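Long-range contacts in F5/8 type C domain protein (PDB 4ZRX), which probably hydrolyses alpha-L-fucosides, releasing fucose from glycans, and carries an F5/8 type C domain that may bind carbohydrate: residues D222-V227 / P284-V289; M42-F47 / S323-N328; L104-T109 / Q123-K128; L93-H98 / G142-P147. All coordinates share one frame; numbering follows the deposited sequence. Where two conformers were deposited one is given.

Contact 1. Residues D222-V227 / P284-V289; sequences DDVRWV and PSEVDV
Arg225 and Trp226 pair in parallel with Ser285 and Glu286, CA of Arg225 lying 4.8 Å from CA of Ser285. Three backbone hydrogen bonds define the ladder: Arg225 N reaches Pro284 O at 2.9 Å, Glu286 N gives to Arg225 O, and Val227 N gives to Glu286 O at 3.0 Å. The end-to-end directions of the touching parts differ by 54°, and the bridges are confined to these two residue pairs. On its other edge strand 279-290 bonds to strand 324-328, so the pairing adds the short strand 225-226 to the sheet of the TIM-barrel domain.

Among the side chains, Trp226 makes the long reach. Its CG is anti to the backbone N (chi1 -178°), and NE1 donates to Asp288 OD1 at 2.9 Å. That oxygen sits at the indole edge, in the ring plane, and is met on its syn side; ring and carboxylate planes stand 81° apart. Val224 CG1, from the residue before the strand, lies against Glu286 CB at 3.6 Å, while Glu286 OE1 accepts from Trp183 NE1. On the face opposite Glu286 the Arg225 guanidinium lies over Ser285, NH2 being 3.6 Å from Ser285 CB, and is gripped by Tyr283 O and Glu238. Val227 CG2 meets Val287 CG2 at 3.8 Å.

Backbone amides thus fix the register, whereas the bent indole-carboxylate bond would restrain rotation of Trp226, near a bound ethanediol.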
loop_
_atom_site.group_PDB
_atom_site.type_symbol
_atom_site.label_atom_id
_atom_site.label_comp_id
_atom_site.label_asym_id
_atom_site.label_seq_id
_atom_site.Cartn_x
_atom_site.Cartn_y
_atom_site.Cartn_z
ATOM N N ASP A 222 -8.692 14.692 12.125
ATOM C CA ASP A 222 -9.857 14.818 11.249
ATOM C C ASP A 222 -9.515 15.340 9.871
ATOM O O ASP A 222 -10.441 15.573 9.059
ATOM C CB ASP A 222 -10.957 15.711 11.884
ATOM C CG ASP A 222 -10.515 17.105 12.168
ATOM O OD1 ASP A 222 -9.436 17.577 11.743
ATOM O OD2 ASP A 222 -11.388 17.785 12.848
ATOM N N ASP A 223 -8.212 15.445 9.532
ATOM C CA ASP A 223 -7.830 15.865 8.174
ATOM C C ASP A 223 -7.654 14.695 7.205
ATOM O O ASP A 223 -7.981 14.860 6.023
ATOM C CB ASP A 223 -6.566 16.728 8.147
ATOM C CG ASP A 223 -6.763 18.100 8.728
ATOM O OD1 ASP A 223 -7.776 18.733 8.325
ATOM O OD2 ASP A 223 -5.871 18.527 9.498
ATOM N N VAL A 224 -7.072 13.601 7.685
ATOM C CA VAL A 224 -6.682 12.470 6.823
ATOM C C VAL A 224 -7.048 11.168 7.528
ATOM O O VAL A 224 -6.737 10.984 8.701
ATOM C CB VAL A 224 -5.194 12.520 6.538
ATOM C CG1 VAL A 224 -4.639 11.259 5.845
ATOM C CG2 VAL A 224 -4.781 13.732 5.690
ATOM N N ARG A 225 -7.705 10.281 6.777
ATOM C CA ARG A 225 -8.278 9.046 7.283
ATOM C C ARG A 225 -7.388 7.875 6.853
ATOM O O ARG A 225 -7.054 7.733 5.673
ATOM C CB ARG A 225 -9.700 8.880 6.712
ATOM C CG ARG A 225 -10.326 7.521 6.813
ATOM C CD ARG A 225 -11.748 7.527 6.375
ATOM N NE ARG A 225 -11.914 7.955 5.003
ATOM C CZ ARG A 225 -11.977 7.185 3.925
ATOM N NH1 ARG A 225 -11.835 5.864 3.986
ATOM N NH2 ARG A 225 -12.154 7.760 2.759
ATOM N N TRP A 226 -7.112 6.984 7.797
ATOM C CA TRP A 226 -6.459 5.742 7.457
ATOM C C TRP A 226 -7.369 4.896 6.562
ATOM O O TRP A 226 -8.502 4.688 6.917
ATOM C CB TRP A 226 -6.215 4.963 8.726
ATOM C CG TRP A 226 -5.498 3.650 8.513
ATOM C CD1 TRP A 226 -4.418 3.457 7.759
ATOM C CD2 TRP A 226 -5.775 2.398 9.156
ATOM N NE1 TRP A 226 -4.017 2.140 7.799
ATOM C CE2 TRP A 226 -4.835 1.466 8.676
ATOM C CE3 TRP A 226 -6.779 1.957 10.031
ATOM C CZ2 TRP A 226 -4.821 0.140 9.081
ATOM C CZ3 TRP A 226 -6.756 0.612 10.465
ATOM C CH2 TRP A 226 -5.763 -0.274 9.979
ATOM N N VAL A 227 -6.838 4.330 5.488
ATOM C CA VAL A 227 -7.635 3.577 4.558
ATOM C C VAL A 227 -8.256 2.352 5.251
ATOM O O VAL A 227 -9.246 1.860 4.713
ATOM C CB VAL A 227 -6.855 3.182 3.289
ATOM C CG1 VAL A 227 -5.813 2.147 3.571
ATOM C CG2 VAL A 227 -7.804 2.752 2.166
ATOM N N PRO A 284 -10.368 12.254 3.833
ATOM C CA PRO A 284 -9.935 11.461 2.712
ATOM C C PRO A 284 -8.900 10.423 3.055
ATOM O O PRO A 284 -8.115 10.609 3.944
ATOM C CB PRO A 284 -9.327 12.504 1.772
ATOM C CG PRO A 284 -8.729 13.513 2.699
ATOM C CD PRO A 284 -9.777 13.619 3.776
ATOM N N SER A 285 -8.953 9.345 2.297
ATOM C CA SER A 285 -8.186 8.124 2.528
ATOM C C SER A 285 -6.712 8.219 2.188
ATOM O O SER A 285 -6.381 8.716 1.113
ATOM C CB SER A 285 -8.800 7.034 1.637
ATOM O OG SER A 285 -8.069 5.838 1.715
ATOM N N GLU A 286 -5.860 7.696 3.082
ATOM C CA GLU A 286 -4.466 7.540 2.847
ATOM C C GLU A 286 -4.127 6.066 2.979
ATOM O O GLU A 286 -4.410 5.425 4.010
ATOM C CB GLU A 286 -3.695 8.365 3.876
ATOM C CG GLU A 286 -2.195 8.485 3.636
ATOM C CD GLU A 286 -1.529 9.199 4.821
ATOM O OE1 GLU A 286 -1.524 8.637 5.942
ATOM O OE2 GLU A 286 -1.061 10.341 4.647
ATOM N N VAL A 287 -3.506 5.530 1.928
ATOM C CA VAL A 287 -3.067 4.141 1.866
ATOM C C VAL A 287 -1.607 4.076 2.304
ATOM O O VAL A 287 -0.764 4.669 1.659
ATOM C CB VAL A 287 -3.227 3.595 0.451
ATOM C CG1 VAL A 287 -2.473 2.223 0.255
ATOM C CG2 VAL A 287 -4.665 3.479 0.095
ATOM N N ASP A 288 -1.327 3.408 3.429
ATOM C CA ASP A 288 0.015 3.268 3.933
ATOM C C ASP A 288 0.483 1.827 3.743
ATOM O O ASP A 288 -0.251 0.884 4.058
ATOM C CB ASP A 288 0.194 3.745 5.384
ATOM C CG ASP A 288 -0.614 2.985 6.411
ATOM O OD1 ASP A 288 -1.733 2.517 6.130
ATOM O OD2 ASP A 288 -0.114 2.885 7.577
ATOM N N VAL A 289 1.688 1.638 3.231
ATOM C CA VAL A 289 2.187 0.297 3.015
ATOM C C VAL A 289 3.664 0.333 2.999
ATOM O O VAL A 289 4.253 1.352 2.606
ATOM C CB VAL A 289 1.569 -0.308 1.710
ATOM C CG1 VAL A 289 1.952 0.508 0.496
ATOM C CG2 VAL A 289 1.928 -1.752 1.520
#

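Contact 2. Residues M42-F47 / S323-N328; sequences MELTAF and SVLLLN. With EDO (1,2-ethanediol), chain F.
Leu326 has CG anti to its backbone N (chi1 169°), and Phe47 has a chi1 of -129°, away from the staggered values; together these torsions set the isobutyl branch over one face of the phenyl ring. Leu326 CD2 stands 4.0 Å from the Phe47 ring centroid, a CH-pi contact, and Leu326 CG approaches Phe47 CD2 to 3.6 Å.

The fold is a TIM barrel, and this is its closure: strand 44-48, first in the barrel, lies parallel to strand 324-328, the last, with segment axes 30° apart. Four backbone bonds alternate along the seam, from Leu325 N to Glu43 O, Thr45 N to Leu325 O, Leu327 N to Thr45 O, and Phe47 N to Leu327 O; the last is 2.8 Å. CA-H...O contacts run between them, as from Ala46 CA to Leu327 O at 3.3 Å.

Side chains alternate between the faces. Thr45, Phe47, Leu326 and Asn328 share one, where Thr45 OG1 rests 3.3 Å from Leu326 CD1 and the Phe47 ring is met edge-to-face by Trp183 and His49. On the other, Leu44 and Leu325 lie side by side, Leu44 CD1 being 3.7 Å from Leu325 CD2. Glu43 leaves helix 34-42 with positive phi; its OE2 bonds Tyr425 and forms a salt bridge with Lys426, both in the chain beyond the barrel, while its OE1 accepts from O1 of a bound ethanediol at 2.7 Å.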
loop_
_atom_site.group_PDB
_atom_site.type_symbol
_atom_site.label_atom_id
_atom_site.label_comp_id
_atom_site.label_asym_id
_atom_site.label_seq_id
_atom_site.Cartn_x
_atom_site.Cartn_y
_atom_site.Cartn_z
HETATM N N MSE A 42 -0.481 15.875 -3.523
HETATM C CA MSE A 42 0.822 15.209 -3.469
HETATM C C MSE A 42 0.823 13.862 -4.107
HETATM O O MSE A 42 1.821 13.503 -4.726
HETATM C CB MSE A 42 1.329 15.097 -2.032
HETATM C CG MSE A 42 1.465 16.426 -1.336
HETATM SE SE MSE A 42 2.355 16.209 0.399
HETATM C CE MSE A 42 0.941 15.276 1.262
ATOM N N GLU A 43 -0.213 13.067 -3.850
ATOM C CA GLU A 43 -0.450 11.732 -4.380
ATOM C C GLU A 43 0.451 10.659 -3.822
ATOM O O GLU A 43 -0.051 9.572 -3.523
ATOM C CB GLU A 43 -0.387 11.638 -5.923
ATOM C CG GLU A 43 -1.370 12.532 -6.633
ATOM C CD GLU A 43 -1.413 12.352 -8.154
ATOM O OE1 GLU A 43 -0.563 11.593 -8.718
ATOM O OE2 GLU A 43 -2.234 13.079 -8.777
ATOM N N LEU A 44 1.755 10.927 -3.759
ATOM C CA LEU A 44 2.772 9.893 -3.500
ATOM C C LEU A 44 3.753 10.412 -2.505
ATOM O O LEU A 44 4.508 11.333 -2.817
ATOM C CB LEU A 44 3.489 9.482 -4.799
ATOM C CG LEU A 44 4.520 8.392 -4.680
ATOM C CD1 LEU A 44 3.825 7.110 -4.304
ATOM C CD2 LEU A 44 5.280 8.298 -5.998
ATOM N N THR A 45 3.779 9.798 -1.342
ATOM C CA THR A 45 4.624 10.270 -0.276
ATOM C C THR A 45 5.415 9.108 0.319
ATOM O O THR A 45 5.072 7.958 0.111
ATOM C CB THR A 45 3.809 10.919 0.810
ATOM O OG1 THR A 45 2.810 10.029 1.320
ATOM C CG2 THR A 45 3.081 12.141 0.279
ATOM N N ALA A 46 6.444 9.417 1.072
ATOM C CA ALA A 46 7.321 8.385 1.628
ATOM C C ALA A 46 7.322 8.373 3.138
ATOM O O ALA A 46 7.494 9.413 3.783
ATOM C CB ALA A 46 8.721 8.594 1.117
ATOM N N PHE A 47 7.171 7.188 3.696
ATOM C CA PHE A 47 7.293 6.938 5.142
ATOM C C PHE A 47 8.744 6.507 5.365
ATOM O O PHE A 47 9.305 5.736 4.559
ATOM C CB PHE A 47 6.375 5.787 5.546
ATOM C CG PHE A 47 5.439 6.020 6.709
ATOM C CD1 PHE A 47 5.764 6.774 7.808
ATOM C CD2 PHE A 47 4.252 5.278 6.744
ATOM C CE1 PHE A 47 4.840 6.876 8.885
ATOM C CE2 PHE A 47 3.354 5.371 7.783
ATOM C CZ PHE A 47 3.661 6.177 8.868
ATOM N N SER A 323 -7.006 7.610 -3.397
ATOM C CA SER A 323 -6.245 7.693 -2.138
ATOM C C SER A 323 -4.884 8.317 -2.444
ATOM O O SER A 323 -4.357 8.240 -3.542
ATOM C CB SER A 323 -6.023 6.342 -1.470
ATOM O OG SER A 323 -7.243 5.861 -0.854
ATOM N N VAL A 324 -4.278 8.849 -1.407
ATOM C CA VAL A 324 -2.831 9.134 -1.438
ATOM C C VAL A 324 -2.083 7.861 -1.083
ATOM O O VAL A 324 -2.528 7.107 -0.182
ATOM C CB VAL A 324 -2.493 10.267 -0.405
ATOM C CG1 VAL A 324 -1.008 10.369 -0.109
ATOM C CG2 VAL A 324 -2.991 11.636 -0.929
ATOM N N LEU A 325 -0.945 7.601 -1.734
ATOM C CA LEU A 325 -0.123 6.469 -1.393
ATOM C C LEU A 325 1.087 6.935 -0.540
ATOM O O LEU A 325 1.914 7.708 -1.034
ATOM C CB LEU A 325 0.368 5.751 -2.621
ATOM C CG LEU A 325 1.362 4.646 -2.440
ATOM C CD1 LEU A 325 0.818 3.557 -1.518
ATOM C CD2 LEU A 325 1.815 4.068 -3.763
ATOM N N LEU A 326 1.163 6.378 0.668
ATOM C CA LEU A 326 2.252 6.647 1.587
ATOM C C LEU A 326 3.052 5.357 1.713
ATOM O O LEU A 326 2.607 4.387 2.385
ATOM C CB LEU A 326 1.703 7.066 2.942
ATOM C CG LEU A 326 2.645 7.144 4.129
ATOM C CD1 LEU A 326 3.763 8.137 3.794
ATOM C CD2 LEU A 326 1.795 7.601 5.346
ATOM N N LEU A 327 4.157 5.305 1.000
ATOM C CA LEU A 327 4.992 4.080 0.872
ATOM C C LEU A 327 6.182 4.194 1.799
ATOM O O LEU A 327 6.950 5.150 1.723
ATOM C CB LEU A 327 5.450 3.912 -0.534
ATOM C CG LEU A 327 6.322 2.693 -0.833
ATOM C CD1 LEU A 327 5.558 1.435 -0.615
ATOM C CD2 LEU A 327 6.886 2.709 -2.287
ATOM N N ASN A 328 6.370 3.191 2.651
ATOM C CA ASN A 328 7.466 3.203 3.603
ATOM C C ASN A 328 8.706 2.555 3.060
ATOM O O ASN A 328 8.628 1.442 2.542
ATOM C CB ASN A 328 7.054 2.426 4.857
ATOM C CG ASN A 328 8.202 2.236 5.822
ATOM O OD1 ASN A 328 8.652 3.185 6.519
ATOM N ND2 ASN A 328 8.711 0.973 5.900
HETATM C C1 EDO F . 0.179 10.928 -12.000
HETATM O O1 EDO F . -0.019 12.152 -11.252
HETATM C C2 EDO F . -1.026 9.962 -12.016
HETATM O O2 EDO F . -1.958 10.400 -13.019
#

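Contact 3. Residues L104-T109 / Q123-K128; sequences LWPTAT and QGDVVK
Leu104 O takes the hydrogen of Val126 N at 2.9 Å, the one hydrogen bond that crosses between 104-109 and 123-128. The donor nitrogen lies nearly along the C=O axis, with a C=O...N angle of 172°, so the acceptor is aligned with the first turn of helix 126-137, although the N-H itself is bent from the line. Around this bond the apolar parts close up: Leu104 CB comes 4.0 Å from Val126 CB, and Val127 CG2 lies 3.8 Å from Trp105 CB.

The closest approach of Trp105 to the helix start is through that CB, with Val127 CG2 also lying obliquely off the indole. CG occupies the position between backbone N and carbonyl carbon (chi1 76°), which carries most of the ring away from the helix start, with Thr107 CB over one face and helix 158-174 beside it, where NE1 bonds Glu171.

Asp125 is the N-cap of helix 126-137, which follows strand 91-97 in the TIM barrel, so the contact ties the loop after that strand to the start of the next helix. Asp125 OD1 accepts from Lys128 N at 2.9 Å, met from well above the carboxylate plane (70° out of it), and the same oxygen has Trp105 CB at 3.3 Å. The other oxygen, OD2, bonds Tyr176 and lies 3.4 Å from Pro106 CD, the proline and the carboxylate crossing at about a right angle.

Pro106 is the centre of an inverse gamma turn, Thr107 N donating to Trp105 O at 2.8 Å. Thr107 OG1 then accepts from Thr109 N at 3.0 Å in an ST turn, and is also bonded to Glu171.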
loop_
_atom_site.group_PDB
_atom_site.type_symbol
_atom_site.label_atom_id
_atom_site.label_comp_id
_atom_site.label_asym_id
_atom_site.label_seq_id
_atom_site.Cartn_x
_atom_site.Cartn_y
_atom_site.Cartn_z
ATOM N N LEU A 104 14.016 10.526 18.237
ATOM C CA LEU A 104 15.097 10.772 17.287
ATOM C C LEU A 104 15.718 12.175 17.267
ATOM O O LEU A 104 16.585 12.439 16.478
ATOM C CB LEU A 104 14.588 10.436 15.860
ATOM C CG LEU A 104 14.279 8.979 15.565
ATOM C CD1 LEU A 104 14.019 8.814 14.108
ATOM C CD2 LEU A 104 15.401 8.106 15.951
ATOM N N TRP A 105 15.275 13.039 18.166
ATOM C CA TRP A 105 15.801 14.358 18.340
ATOM C C TRP A 105 16.019 14.532 19.871
ATOM O O TRP A 105 15.345 13.870 20.708
ATOM C CB TRP A 105 14.841 15.411 17.817
ATOM C CG TRP A 105 13.649 15.689 18.697
ATOM C CD1 TRP A 105 13.420 16.828 19.375
ATOM C CD2 TRP A 105 12.458 14.877 18.884
ATOM N NE1 TRP A 105 12.248 16.754 20.054
ATOM C CE2 TRP A 105 11.624 15.576 19.768
ATOM C CE3 TRP A 105 12.037 13.622 18.425
ATOM C CZ2 TRP A 105 10.394 15.079 20.213
ATOM C CZ3 TRP A 105 10.834 13.084 18.915
ATOM C CH2 TRP A 105 10.021 13.827 19.782
ATOM N N PRO A 106 16.948 15.425 20.226
ATOM C CA PRO A 106 17.283 15.627 21.664
ATOM C C PRO A 106 16.227 16.460 22.350
ATOM O O PRO A 106 16.425 17.677 22.622
ATOM C CB PRO A 106 18.610 16.387 21.616
ATOM C CG PRO A 106 18.611 17.114 20.289
ATOM C CD PRO A 106 17.845 16.167 19.323
ATOM N N THR A 107 15.104 15.844 22.619
ATOM C CA THR A 107 13.989 16.490 23.286
ATOM C C THR A 107 14.353 16.907 24.723
ATOM O O THR A 107 15.060 16.213 25.432
ATOM C CB THR A 107 12.791 15.553 23.300
ATOM O OG1 THR A 107 11.662 16.153 23.947
ATOM C CG2 THR A 107 13.083 14.223 23.955
ATOM N N ALA A 108 13.777 18.009 25.171
ATOM C CA ALA A 108 13.898 18.422 26.584
ATOM C C ALA A 108 13.005 17.556 27.479
ATOM O O ALA A 108 13.084 17.626 28.699
ATOM C CB ALA A 108 13.476 19.899 26.732
ATOM N N THR A 109 12.153 16.694 26.898
ATOM C CA THR A 109 11.109 16.020 27.668
ATOM C C THR A 109 11.529 14.720 28.341
ATOM O O THR A 109 10.868 14.275 29.303
ATOM C CB THR A 109 9.900 15.653 26.808
ATOM O OG1 THR A 109 10.301 14.782 25.720
ATOM C CG2 THR A 109 9.237 16.874 26.262
ATOM N N GLN A 123 25.362 13.953 20.480
ATOM C CA GLN A 123 25.125 15.279 19.937
ATOM C C GLN A 123 24.306 15.245 18.675
ATOM O O GLN A 123 24.171 16.291 18.022
ATOM C CB GLN A 123 26.438 16.007 19.680
ATOM C CG GLN A 123 27.461 15.994 20.850
ATOM C CD GLN A 123 26.863 16.521 22.154
ATOM O OE1 GLN A 123 26.391 17.644 22.210
ATOM N NE2 GLN A 123 26.802 15.688 23.161
ATOM N N GLY A 124 23.718 14.110 18.347
ATOM C CA GLY A 124 22.962 13.995 17.114
ATOM C C GLY A 124 21.505 14.419 17.180
ATOM O O GLY A 124 20.875 14.508 18.254
ATOM N N ASP A 125 20.937 14.621 15.987
ATOM C CA ASP A 125 19.538 14.904 15.878
ATOM C C ASP A 125 19.103 14.448 14.464
ATOM O O ASP A 125 19.449 15.066 13.468
ATOM C CB ASP A 125 19.335 16.410 16.051
ATOM C CG ASP A 125 17.870 16.816 15.978
ATOM O OD1 ASP A 125 17.052 16.030 15.405
ATOM O OD2 ASP A 125 17.578 17.953 16.433
ATOM N N VAL A 126 18.415 13.315 14.407
ATOM C CA VAL A 126 18.045 12.717 13.104
ATOM C C VAL A 126 17.058 13.623 12.408
ATOM O O VAL A 126 17.081 13.761 11.193
ATOM C CB VAL A 126 17.450 11.347 13.257
ATOM C CG1 VAL A 126 17.083 10.756 11.917
ATOM C CG2 VAL A 126 18.469 10.412 13.980
ATOM N N VAL A 127 16.160 14.191 13.199
ATOM C CA VAL A 127 15.119 15.055 12.648
ATOM C C VAL A 127 15.770 16.264 11.982
ATOM O O VAL A 127 15.395 16.659 10.881
ATOM C CB VAL A 127 14.100 15.456 13.728
ATOM C CG1 VAL A 127 12.955 16.282 13.173
ATOM C CG2 VAL A 127 13.515 14.233 14.472
ATOM N N LYS A 128 16.776 16.839 12.633
ATOM C CA LYS A 128 17.514 17.928 12.080
ATOM C C LYS A 128 18.221 17.552 10.790
ATOM O O LYS A 128 18.169 18.315 9.823
ATOM C CB LYS A 128 18.529 18.445 13.114
ATOM C CG LYS A 128 19.315 19.698 12.613
ATOM C CD LYS A 128 20.249 20.256 13.709
ATOM C CE LYS A 128 21.282 19.253 14.101
ATOM N NZ LYS A 128 21.878 18.384 12.994
#

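Contact 4. Residues L93-H98 / G142-P147; sequences LLTAKH and GVYLSP. With EDO (1,2-ethanediol), chain D.
Leu93 to Thr95 run parallel to Gly142 to Tyr144, segment axes 25° apart, with Leu94 N bonded to Gly142 O and Tyr144 N to Leu94 O at 2.9 Å. The strands are successive in the TIM barrel and joined through helix 126-137, a beta-alpha-beta crossover. After Thr95 the register slips by one residue, a beta bulge: Tyr144 O is approached by both Ala96 N and Lys97 N, each bond weak, before Ser146 N restores the ladder at Lys97 O.

Tyr144 carries the side-chain packing. With CG anti to the backbone N (chi1 172°), its ring lies alongside Thr95, whose CG2 sits over one face, 4.1 Å from the centroid. Lys97 O meets the ring edge in plane, 3.4 Å from Tyr144 CD1, and Tyr144 OH bonds Asp185. The His98 ring is almost parallel to it (planes 3° apart) but slid aside, centroids 5.2 Å apart. On the other face Lys97 CB meets Leu145 CD1 at 3.8 Å, while Lys97 NZ forms a salt bridge with Asp149.

His98 and Tyr144 stand at the C-terminal ends of their strands, where TIM-barrel enzymes keep their active sites, consistent with a sugar pocket here. A bound ethanediol, probably from the crystallisation liquor, occupies this place: its O1 lies in the His98 ring plane, hydrogen-bonded to NE2 at 2.9 Å, and it also bonds His49 and Glu230.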
loop_
_atom_site.group_PDB
_atom_site.type_symbol
_atom_site.label_atom_id
_atom_site.label_comp_id
_atom_site.label_asym_id
_atom_site.label_seq_id
_atom_site.Cartn_x
_atom_site.Cartn_y
_atom_site.Cartn_z
ATOM N N LEU A 93 8.062 11.416 5.517
ATOM C CA LEU A 93 7.415 11.415 6.803
ATOM C C LEU A 93 8.172 10.522 7.753
ATOM O O LEU A 93 8.186 9.311 7.596
ATOM C CB LEU A 93 5.951 10.943 6.634
ATOM C CG LEU A 93 5.103 10.622 7.864
ATOM C CD1 LEU A 93 4.952 11.656 8.763
ATOM C CD2 LEU A 93 3.656 10.198 7.400
ATOM N N LEU A 94 8.797 11.121 8.757
ATOM C CA LEU A 94 9.723 10.383 9.648
ATOM C C LEU A 94 9.060 9.975 10.946
ATOM O O LEU A 94 8.382 10.782 11.595
ATOM C CB LEU A 94 10.942 11.280 9.965
ATOM C CG LEU A 94 11.957 10.735 10.905
ATOM C CD1 LEU A 94 12.746 9.638 10.237
ATOM C CD2 LEU A 94 12.901 11.808 11.304
ATOM N N THR A 95 9.307 8.751 11.403
ATOM C CA THR A 95 8.955 8.296 12.731
ATOM C C THR A 95 9.904 8.923 13.777
ATOM O O THR A 95 10.859 8.293 14.259
ATOM C CB THR A 95 8.989 6.778 12.877
ATOM O OG1 THR A 95 10.276 6.261 12.502
ATOM C CG2 THR A 95 7.926 6.128 11.930
ATOM N N ALA A 96 9.595 10.147 14.167
ATOM C CA ALA A 96 10.399 10.862 15.139
ATOM C C ALA A 96 10.348 10.135 16.507
ATOM O O ALA A 96 11.305 10.179 17.293
ATOM C CB ALA A 96 9.878 12.292 15.264
ATOM N N LYS A 97 9.200 9.502 16.803
ATOM C CA LYS A 97 9.035 8.695 17.981
ATOM C C LYS A 97 8.000 7.635 17.660
ATOM O O LYS A 97 6.885 7.945 17.274
ATOM C CB LYS A 97 8.524 9.504 19.179
ATOM C CG LYS A 97 8.543 8.690 20.493
ATOM C CD LYS A 97 7.861 9.471 21.628
ATOM C CE LYS A 97 6.394 9.406 21.581
ATOM N NZ LYS A 97 5.737 10.136 22.677
ATOM N N HIS A 98 8.414 6.362 17.763
ATOM C CA HIS A 98 7.512 5.236 17.580
ATOM C C HIS A 98 6.999 4.763 18.956
ATOM O O HIS A 98 7.147 5.472 19.923
ATOM C CB HIS A 98 8.175 4.145 16.712
ATOM C CG HIS A 98 7.196 3.305 15.973
ATOM N ND1 HIS A 98 6.722 2.112 16.454
ATOM C CD2 HIS A 98 6.561 3.508 14.793
ATOM C CE1 HIS A 98 5.840 1.611 15.612
ATOM N NE2 HIS A 98 5.697 2.452 14.606
ATOM N N GLY A 142 7.169 15.777 6.903
ATOM C CA GLY A 142 6.141 15.447 7.847
ATOM C C GLY A 142 6.703 14.644 9.008
ATOM O O GLY A 142 7.779 14.076 8.910
ATOM N N VAL A 143 5.975 14.625 10.124
ATOM C CA VAL A 143 6.365 13.901 11.308
ATOM C C VAL A 143 5.306 12.946 11.841
ATOM O O VAL A 143 4.144 13.279 11.908
ATOM C CB VAL A 143 6.866 14.814 12.449
ATOM C CG1 VAL A 143 8.099 15.586 11.978
ATOM C CG2 VAL A 143 5.785 15.733 12.872
ATOM N N TYR A 144 5.780 11.793 12.298
ATOM C CA TYR A 144 5.021 10.751 12.995
ATOM C C TYR A 144 5.489 10.847 14.444
ATOM O O TYR A 144 6.676 10.738 14.723
ATOM C CB TYR A 144 5.341 9.398 12.397
ATOM C CG TYR A 144 4.798 8.177 13.086
ATOM C CD1 TYR A 144 5.279 7.745 14.287
ATOM C CD2 TYR A 144 3.888 7.356 12.436
ATOM C CE1 TYR A 144 4.794 6.626 14.885
ATOM C CE2 TYR A 144 3.438 6.194 12.996
ATOM C CZ TYR A 144 3.895 5.818 14.256
ATOM O OH TYR A 144 3.474 4.717 14.929
ATOM N N LEU A 145 4.539 11.093 15.342
ATOM C CA LEU A 145 4.845 11.202 16.764
ATOM C C LEU A 145 3.860 10.291 17.479
ATOM O O LEU A 145 2.686 10.627 17.625
ATOM C CB LEU A 145 4.747 12.654 17.238
ATOM C CG LEU A 145 4.999 12.866 18.727
ATOM C CD1 LEU A 145 6.473 12.715 19.069
ATOM C CD2 LEU A 145 4.486 14.217 19.188
ATOM N N SER A 146 4.336 9.125 17.938
ATOM C CA SER A 146 3.400 8.099 18.471
ATOM C C SER A 146 2.639 8.549 19.719
ATOM O O SER A 146 3.289 8.879 20.748
ATOM C CB SER A 146 4.126 6.804 18.736
ATOM O OG SER A 146 3.286 5.837 19.283
ATOM N N PRO A 147 1.302 8.588 19.651
ATOM C CA PRO A 147 0.529 8.861 20.895
ATOM C C PRO A 147 0.839 7.815 21.966
ATOM O O PRO A 147 1.167 8.197 23.084
ATOM C CB PRO A 147 -0.927 8.821 20.408
ATOM C CG PRO A 147 -0.816 9.195 18.960
ATOM C CD PRO A 147 0.413 8.564 18.466
HETATM C C1 EDO D . 2.908 2.900 11.551
HETATM O O1 EDO D . 3.974 2.250 12.240
HETATM C C2 EDO D . 2.243 1.876 10.651
HETATM O O2 EDO D . 1.859 0.738 11.439
#

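Overall arrangement
Contacts 1, 2 and 4 lie in the buried core and belong to one barrel sheet. Contact 2 sits between the others: its strand 324-328 neighbours strand 279-290 of contact 1, with Val287 O bonded to Leu326 N, and its strand 44-48 neighbours strand 91-97 of contact 4, with Ala46 O bonded to Leu93 N. Contact 3 is peripheral, mostly buried but with Pro106 exposed, and joins contact 4 through Leu104 N to Ala96 O. Contact 2, its centre about 9 Å from the centre of the chain, pairs a regular ladder with largely apolar packing; contact 1 adds an indole-carboxylate bond, contact 4 the His98-Tyr144 pair, and contact 3 relies on one backbone bond and a helix cap.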